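Local coordinates for protein DNA helicase RecQ (Deinococcus radiodurans, PDB 4Q48) that probably couples ATP hydrolysis to the unwinding of duplex DNA by translocating in the 3'-5' direction, as a RecQ-family helicase, at residues L13-T18 / S60-G65; H228-E233 / Q259-L264. All coordinates share one frame; numbering follows the deposited sequence.

Interaction 1. Residues L13-T18 / S60-G65; sequences LHLLQT and SLLRPG
In the first RecA-like domain of the helicase core, the helix that follows the P-loop packs at its C-terminal end against the N-terminal helix 10-20, with Leu15 meeting Leu61 and Leu62. The contact is purely apolar and carried mainly by one methyl group. Leu15 CD1 lies 3.9 Å from Leu61 CB, at the root of that side chain, and it also approaches the branch of the next residue, with Leu15 CD1 and Leu62 CD2 3.9 Å apart. The two directions of contact are nearly perpendicular at this methyl, so it rests in the angle between the two leucines. Leu15 and Leu61 cross at a slant, whereas Leu15 and Leu62 run past one another in opposite senses. In Leu15 the CG lies opposite the carbonyl carbon (chi1 -79°) and the chain then extends, carrying the branch straight off the helix across a CA separation of 8.2 Å between Leu15 and Leu61. Leu62 starts off along a less direct line, but its CD2 swings back to the interface. No hydrogen bond joins the two segments, and the touching residues remain partly exposed. Leu58, one turn before Leu61 and Leu62 on helix 50-62, also touches Leu15, while Leu16 packs on Leu54 and Leu58 and so extends the seam toward the ADP-binding P-loop residues. Leu61 further meets Ile19, and Leu62 meets Arg11 and Ala12. Arg63 is where the helical backbone ends, and the chain turns through Gly65 into strand 66-70 of the parallel sheet, with Arg63 reaching Ala140 of strand 139-145.

Interaction 2. Residues H228-E233 / Q259-L264; sequences HFIREE and QGIDAL
Arg231 and Ile230, neighbours on helix 222-233, reach Gln259 and Ile261 in the turn that leads into strand 263-266, one by a polar and the other by an apolar contact. The Arg231 side chain is stretched out from CG to NE and carries its guanidinium to the Gln259 backbone carbonyl, which lies at the guanidinium edge, in its plane. Arg231 NH2 is 2.9 Å from Gln259 O, but the N-H...O angle of 125° makes this a weak hydrogen bond. The same nitrogen passes close to the aliphatic base of the glutamine, with Arg231 NH2 3.6 Å from Gln259 CB. The Gln259 amide, beyond a bend in the chain, is turned 49° from the guanidinium plane. One residue back on the helix, Ile230 crosses Ile261 at a slant: Ile230 CG2 meets Ile261 CD1 at 3.9 Å. Ile230 thus offers its short branch, whereas Ile261 uses the end of its long one, extended by a chi2 of -164°. Both also touch Ile289 on strand 289-292. The turn itself is a Schellman motif closing helix 246-258, with Gly260 at C-prime, Gly260 N bonded to Gln257 O and Ile261 N to Leu256 O. Helix 222-233 is thereby packed against the end of the next beta-alpha-beta crossover (strand 238-242, helix 246-258, edge strand 263-266, with strand 289-292 between the two strands) in the second RecA-like domain.

Interactions 1 and 2 follow one another along the chain and lie in different lobes of the helicase core, their centres 48 Å apart and their nearest atoms about 35 Å. No helix or strand is common to them. Interaction 1 borders the parallel sheet of the first RecA-like domain, in the lobe that carries the ADP-binding residues between Tyr22 and Ser53; interaction 2 borders the separate parallel sheet of the second, at the turn leading into its edge strand 263-266. Each is packing within its own domain, and neither bridges the two lobes, so both could remain intact if the domains move relative to each other.

Interaction 1. Residues L13-T18 / S60-G65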
ATOM      1  N   LEU A  13      20.502   4.028  20.394  1.00 72.31           N
ATOM      2  CA  LEU A  13      21.103   2.704  20.326  1.00 69.63           C
ATOM      3  C   LEU A  13      21.152   1.966  21.649  1.00 68.97           C
ATOM      4  O   LEU A  13      20.956   0.754  21.678  1.00 76.80           O
ATOM      5  CB  LEU A  13      22.511   2.797  19.739  1.00 66.54           C
ATOM      6  CG  LEU A  13      22.539   3.154  18.247  1.00 75.45           C
ATOM      7  CD1 LEU A  13      23.962   3.464  17.770  1.00 69.72           C
ATOM      8  CD2 LEU A  13      21.892   2.052  17.391  1.00 74.22           C
ATOM      9  N   HIS A  14      21.436   2.662  22.741  1.00 70.20           N
ATOM     10  CA  HIS A  14      21.416   1.991  24.038  1.00 75.50           C
ATOM     11  C   HIS A  14      20.023   1.430  24.347  1.00 75.49           C
ATOM     12  O   HIS A  14      19.893   0.326  24.875  1.00 69.08           O
ATOM     13  CB  HIS A  14      21.867   2.935  25.150  1.00 74.26           C
ATOM     14  CG  HIS A  14      21.758   2.346  26.522  1.00 74.00           C
ATOM     15  ND1 HIS A  14      20.582   2.339  27.239  1.00 82.72           N
ATOM     16  CD2 HIS A  14      22.686   1.767  27.319  1.00 80.58           C
ATOM     17  CE1 HIS A  14      20.786   1.768  28.413  1.00 87.64           C
ATOM     18  NE2 HIS A  14      22.056   1.414  28.488  1.00 80.46           N
ATOM     19  N   LEU A  15      18.985   2.198  24.023  1.00 74.89           N
ATOM     20  CA  LEU A  15      17.621   1.755  24.278  1.00 72.70           C
ATOM     21  C   LEU A  15      17.207   0.714  23.246  1.00 72.23           C
ATOM     22  O   LEU A  15      16.488  -0.232  23.564  1.00 70.48           O
ATOM     23  CB  LEU A  15      16.643   2.936  24.278  1.00 67.66           C
ATOM     24  CG  LEU A  15      16.595   3.786  25.557  1.00 62.44           C
ATOM     25  CD1 LEU A  15      15.780   5.041  25.336  1.00 53.85           C
ATOM     26  CD2 LEU A  15      16.041   3.016  26.732  1.00 53.43           C
ATOM     27  N   LEU A  16      17.683   0.897  22.016  1.00 71.90           N
ATOM     28  CA  LEU A  16      17.387  -0.019  20.924  1.00 72.77           C
ATOM     29  C   LEU A  16      17.629  -1.461  21.344  1.00 79.38           C
ATOM     30  O   LEU A  16      16.746  -2.305  21.182  1.00 83.35           O
ATOM     31  CB  LEU A  16      18.217   0.332  19.686  1.00 72.58           C
ATOM     32  CG  LEU A  16      17.874  -0.424  18.399  1.00 78.35           C
ATOM     33  CD1 LEU A  16      16.425  -0.183  18.041  1.00 75.93           C
ATOM     34  CD2 LEU A  16      18.775   0.027  17.251  1.00 79.02           C
ATOM     35  N   GLN A  17      18.803  -1.774  21.878  1.00 78.25           N
ATOM     36  CA  GLN A  17      19.044  -3.175  22.186  1.00 81.57           C
ATOM     37  C   GLN A  17      18.873  -3.525  23.678  1.00 79.81           C
ATOM     38  O   GLN A  17      18.771  -4.705  24.024  1.00 88.21           O
ATOM     39  CB  GLN A  17      20.410  -3.636  21.685  1.00 88.92           C
ATOM     40  CG  GLN A  17      20.406  -5.160  21.510  1.00 91.49           C
ATOM     41  CD  GLN A  17      21.483  -5.701  20.601  1.00 93.80           C
ATOM     42  OE1 GLN A  17      22.468  -5.030  20.299  1.00 96.07           O
ATOM     43  NE2 GLN A  17      21.285  -6.928  20.136  1.00 98.11           N
ATOM     44  N   THR A  18      18.778  -2.538  24.564  1.00 74.26           N
ATOM     45  CA  THR A  18      18.407  -2.869  25.943  1.00 75.46           C
ATOM     46  C   THR A  18      16.907  -3.169  26.040  1.00 77.14           C
ATOM     47  O   THR A  18      16.417  -3.599  27.091  1.00 77.47           O
ATOM     48  CB  THR A  18      18.771  -1.737  26.956  1.00 77.15           C
ATOM     49  OG1 THR A  18      18.736  -2.256  28.291  1.00 82.47           O
ATOM     50  CG2 THR A  18      17.789  -0.585  26.877  1.00 76.46           C
ATOM     51  N   SER A  60       9.411   8.144  21.612  1.00 41.89           N
ATOM     52  CA  SER A  60       8.665   8.414  22.839  1.00 42.55           C
ATOM     53  C   SER A  60       9.529   8.134  24.084  1.00 43.22           C
ATOM     54  O   SER A  60       9.417   8.821  25.110  1.00 46.89           O
ATOM     55  CB  SER A  60       7.363   7.620  22.880  1.00 41.96           C
ATOM     56  OG  SER A  60       6.501   7.951  21.784  1.00 37.37           O
ATOM     57  N   LEU A  61      10.429   7.170  23.988  1.00 43.18           N
ATOM     58  CA  LEU A  61      11.319   6.902  25.113  1.00 46.18           C
ATOM     59  C   LEU A  61      12.442   7.935  25.196  1.00 45.88           C
ATOM     60  O   LEU A  61      12.983   8.214  26.274  1.00 45.52           O
ATOM     61  CB  LEU A  61      11.920   5.502  25.023  1.00 42.89           C
ATOM     62  CG  LEU A  61      10.934   4.351  25.198  1.00 45.38           C
ATOM     63  CD1 LEU A  61      11.691   3.028  25.250  1.00 43.74           C
ATOM     64  CD2 LEU A  61      10.019   4.546  26.408  1.00 35.36           C
ATOM     65  N   LEU A  62      12.821   8.481  24.052  1.00 42.94           N
ATOM     66  CA  LEU A  62      13.938   9.413  24.025  1.00 46.37           C
ATOM     67  C   LEU A  62      13.550  10.816  24.499  1.00 48.27           C
ATOM     68  O   LEU A  62      14.335  11.485  25.167  1.00 51.65           O
ATOM     69  CB  LEU A  62      14.557   9.452  22.627  1.00 37.97           C
ATOM     70  CG  LEU A  62      15.307   8.147  22.380  1.00 48.72           C
ATOM     71  CD1 LEU A  62      15.552   7.876  20.897  1.00 57.52           C
ATOM     72  CD2 LEU A  62      16.614   8.160  23.154  1.00 54.06           C
ATOM     73  N   ARG A  63      12.364  11.278  24.122  1.00 46.84           N
ATOM     74  CA  ARG A  63      11.908  12.595  24.543  1.00 44.27           C
ATOM     75  C   ARG A  63      11.140  12.553  25.872  1.00 41.18           C
ATOM     76  O   ARG A  63      10.421  11.592  26.158  1.00 47.00           O
ATOM     77  CB  ARG A  63      11.069  13.222  23.434  1.00 45.84           C
ATOM     78  CG  ARG A  63      11.811  13.122  22.104  1.00 49.50           C
ATOM     79  CD  ARG A  63      11.195  13.933  20.988  1.00 50.63           C
ATOM     80  NE  ARG A  63      11.220  15.355  21.295  1.00 51.05           N
ATOM     81  CZ  ARG A  63      10.133  16.100  21.373  1.00 50.74           C
ATOM     82  NH1 ARG A  63       8.956  15.538  21.157  1.00 46.32           N
ATOM     83  NH2 ARG A  63      10.225  17.390  21.654  1.00 52.66           N
ATOM     84  N   PRO A  64      11.315  13.584  26.710  1.00 44.59           N
ATOM     85  CA  PRO A  64      10.611  13.575  27.992  1.00 44.13           C
ATOM     86  C   PRO A  64       9.110  13.585  27.771  1.00 38.62           C
ATOM     87  O   PRO A  64       8.619  14.290  26.902  1.00 42.19           O
ATOM     88  CB  PRO A  64      11.066  14.879  28.666  1.00 38.25           C
ATOM     89  CG  PRO A  64      12.216  15.345  27.886  1.00 42.67           C
ATOM     90  CD  PRO A  64      12.025  14.852  26.498  1.00 42.29           C
ATOM     91  N   GLY A  65       8.392  12.806  28.555  1.00 41.02           N
ATOM     92  CA  GLY A  65       6.950  12.782  28.463  1.00 38.45           C
ATOM     93  C   GLY A  65       6.449  11.659  27.582  1.00 43.20           C
ATOM     94  O   GLY A  65       7.235  10.881  27.016  1.00 42.38           O
TER

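Interaction 2. Residues H228-E233 / Q259-L264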
ATOM      1  N   HIS A 228      -0.144 -28.463 -11.617  1.00 39.81           N
ATOM      2  CA  HIS A 228       1.123 -28.643 -12.285  1.00 39.27           C
ATOM      3  C   HIS A 228       2.199 -27.795 -11.558  1.00 44.08           C
ATOM      4  O   HIS A 228       3.305 -28.270 -11.315  1.00 44.69           O
ATOM      5  CB  HIS A 228       1.047 -28.246 -13.742  1.00 29.90           C
ATOM      6  CG  HIS A 228       2.340 -28.436 -14.451  1.00 40.86           C
ATOM      7  ND1 HIS A 228       3.135 -27.385 -14.848  1.00 48.33           N
ATOM      8  CD2 HIS A 228       3.003 -29.563 -14.805  1.00 54.87           C
ATOM      9  CE1 HIS A 228       4.227 -27.854 -15.425  1.00 55.48           C
ATOM     10  NE2 HIS A 228       4.171 -29.173 -15.415  1.00 57.25           N
ATOM     11  N   PHE A 229       1.845 -26.566 -11.168  1.00 37.89           N
ATOM     12  CA  PHE A 229       2.752 -25.687 -10.442  1.00 38.58           C
ATOM     13  C   PHE A 229       3.191 -26.327  -9.131  1.00 41.09           C
ATOM     14  O   PHE A 229       4.379 -26.436  -8.841  1.00 39.12           O
ATOM     15  CB  PHE A 229       2.068 -24.320 -10.187  1.00 39.56           C
ATOM     16  CG  PHE A 229       2.817 -23.403  -9.242  1.00 30.37           C
ATOM     17  CD1 PHE A 229       4.084 -22.949  -9.552  1.00 26.36           C
ATOM     18  CD2 PHE A 229       2.229 -22.986  -8.051  1.00 29.47           C
ATOM     19  CE1 PHE A 229       4.765 -22.112  -8.694  1.00 29.82           C
ATOM     20  CE2 PHE A 229       2.909 -22.138  -7.173  1.00 30.41           C
ATOM     21  CZ  PHE A 229       4.169 -21.689  -7.495  1.00 29.75           C
ATOM     22  N   ILE A 230       2.222 -26.792  -8.359  1.00 40.28           N
ATOM     23  CA  ILE A 230       2.519 -27.352  -7.063  1.00 40.97           C
ATOM     24  C   ILE A 230       3.392 -28.598  -7.137  1.00 42.45           C
ATOM     25  O   ILE A 230       4.287 -28.766  -6.330  1.00 46.03           O
ATOM     26  CB  ILE A 230       1.233 -27.656  -6.314  1.00 45.31           C
ATOM     27  CG1 ILE A 230       0.505 -26.336  -6.036  1.00 39.20           C
ATOM     28  CG2 ILE A 230       1.535 -28.421  -5.025  1.00 44.00           C
ATOM     29  CD1 ILE A 230      -0.749 -26.491  -5.260  1.00 41.59           C
ATOM     30  N   ARG A 231       3.160 -29.465  -8.109  1.00 45.06           N
ATOM     31  CA  ARG A 231       3.947 -30.695  -8.194  1.00 43.72           C
ATOM     32  C   ARG A 231       5.303 -30.444  -8.816  1.00 44.42           C
ATOM     33  O   ARG A 231       6.311 -31.000  -8.391  1.00 43.81           O
ATOM     34  CB  ARG A 231       3.211 -31.766  -8.990  1.00 47.38           C
ATOM     35  CG  ARG A 231       2.227 -32.555  -8.138  1.00 57.23           C
ATOM     36  CD  ARG A 231       1.399 -33.526  -8.963  1.00 56.59           C
ATOM     37  NE  ARG A 231       0.386 -34.169  -8.136  1.00 59.06           N
ATOM     38  CZ  ARG A 231      -0.636 -34.862  -8.623  1.00 68.43           C
ATOM     39  NH1 ARG A 231      -0.788 -34.993  -9.944  1.00 63.64           N
ATOM     40  NH2 ARG A 231      -1.519 -35.405  -7.787  1.00 67.04           N
ATOM     41  N   GLU A 232       5.330 -29.610  -9.843  1.00 46.85           N
ATOM     42  CA  GLU A 232       6.581 -29.369 -10.529  1.00 49.47           C
ATOM     43  C   GLU A 232       7.521 -28.554  -9.630  1.00 50.04           C
ATOM     44  O   GLU A 232       8.704 -28.874  -9.542  1.00 54.28           O
ATOM     45  CB  GLU A 232       6.320 -28.688 -11.887  1.00 50.12           C
ATOM     46  CG  GLU A 232       7.561 -28.147 -12.611  1.00 55.97           C
ATOM     47  CD  GLU A 232       8.547 -29.232 -12.987  1.00 66.74           C
ATOM     48  OE1 GLU A 232       8.131 -30.246 -13.605  1.00 67.34           O
ATOM     49  OE2 GLU A 232       9.743 -29.066 -12.650  1.00 75.82           O
ATOM     50  N   GLU A 233       7.005 -27.550  -8.918  1.00 48.64           N
ATOM     51  CA  GLU A 233       7.897 -26.611  -8.224  1.00 43.50           C
ATOM     52  C   GLU A 233       7.828 -26.622  -6.683  1.00 45.54           C
ATOM     53  O   GLU A 233       8.809 -26.245  -6.028  1.00 42.41           O
ATOM     54  CB  GLU A 233       7.652 -25.173  -8.708  1.00 34.94           C
ATOM     55  CG  GLU A 233       8.419 -24.807  -9.967  1.00 46.51           C
ATOM     56  CD  GLU A 233       8.321 -23.318 -10.334  1.00 52.04           C
ATOM     57  OE1 GLU A 233       9.215 -22.579  -9.838  1.00 48.14           O
ATOM     58  OE2 GLU A 233       7.390 -22.895 -11.093  1.00 32.80           O
ATOM     59  N   GLN A 259      -6.385 -35.227  -5.051  1.00 57.84           N
ATOM     60  CA  GLN A 259      -5.175 -35.566  -5.810  1.00 62.44           C
ATOM     61  C   GLN A 259      -4.004 -35.853  -4.857  1.00 56.73           C
ATOM     62  O   GLN A 259      -2.861 -35.981  -5.282  1.00 54.50           O
ATOM     63  CB  GLN A 259      -4.804 -34.425  -6.758  1.00 59.99           C
ATOM     64  CG  GLN A 259      -5.999 -33.711  -7.336  1.00 60.96           C
ATOM     65  CD  GLN A 259      -6.479 -34.295  -8.641  1.00 67.39           C
ATOM     66  OE1 GLN A 259      -5.693 -34.839  -9.431  1.00 67.28           O
ATOM     67  NE2 GLN A 259      -7.784 -34.189  -8.881  1.00 62.25           N
ATOM     68  N   GLY A 260      -4.315 -35.978  -3.571  1.00 53.88           N
ATOM     69  CA  GLY A 260      -3.357 -36.418  -2.578  1.00 51.48           C
ATOM     70  C   GLY A 260      -2.620 -35.296  -1.886  1.00 60.45           C
ATOM     71  O   GLY A 260      -1.673 -35.542  -1.138  1.00 60.16           O
ATOM     72  N   ILE A 261      -3.091 -34.067  -2.108  1.00 62.72           N
ATOM     73  CA  ILE A 261      -2.544 -32.861  -1.477  1.00 54.88           C
ATOM     74  C   ILE A 261      -3.292 -32.546  -0.185  1.00 49.89           C
ATOM     75  O   ILE A 261      -4.515 -32.456  -0.200  1.00 48.21           O
ATOM     76  CB  ILE A 261      -2.657 -31.639  -2.417  1.00 55.08           C
ATOM     77  CG1 ILE A 261      -1.889 -31.862  -3.711  1.00 47.13           C
ATOM     78  CG2 ILE A 261      -2.153 -30.389  -1.741  1.00 57.45           C
ATOM     79  CD1 ILE A 261      -1.660 -30.602  -4.434  1.00 47.78           C
ATOM     80  N   ASP A 262      -2.574 -32.331   0.915  1.00 45.70           N
ATOM     81  CA  ASP A 262      -3.244 -32.140   2.201  1.00 47.71           C
ATOM     82  C   ASP A 262      -3.816 -30.724   2.351  1.00 58.21           C
ATOM     83  O   ASP A 262      -3.306 -29.902   3.134  1.00 54.87           O
ATOM     84  CB  ASP A 262      -2.300 -32.461   3.359  1.00 44.04           C
ATOM     85  CG  ASP A 262      -2.982 -32.344   4.718  1.00 54.45           C
ATOM     86  OD1 ASP A 262      -4.234 -32.349   4.769  1.00 56.61           O
ATOM     87  OD2 ASP A 262      -2.266 -32.220   5.737  1.00 55.47           O
ATOM     88  N   ALA A 263      -4.894 -30.452   1.613  1.00 58.31           N
ATOM     89  CA  ALA A 263      -5.489 -29.118   1.582  1.00 51.82           C
ATOM     90  C   ALA A 263      -6.612 -28.936   2.603  1.00 53.95           C
ATOM     91  O   ALA A 263      -7.344 -29.869   2.908  1.00 54.98           O
ATOM     92  CB  ALA A 263      -6.005 -28.829   0.208  1.00 49.60           C
ATOM     93  N   LEU A 264      -6.728 -27.723   3.137  1.00 53.30           N
ATOM     94  CA  LEU A 264      -7.801 -27.398   4.068  1.00 54.48           C
ATOM     95  C   LEU A 264      -8.517 -26.123   3.662  1.00 58.39           C
ATOM     96  O   LEU A 264      -7.899 -25.209   3.113  1.00 59.54           O
ATOM     97  CB  LEU A 264      -7.264 -27.232   5.492  1.00 57.89           C
ATOM     98  CG  LEU A 264      -6.328 -28.278   6.100  1.00 55.75           C
ATOM     99  CD1 LEU A 264      -5.933 -27.855   7.510  1.00 56.95           C
ATOM    100  CD2 LEU A 264      -6.957 -29.654   6.091  1.00 47.89           C
TER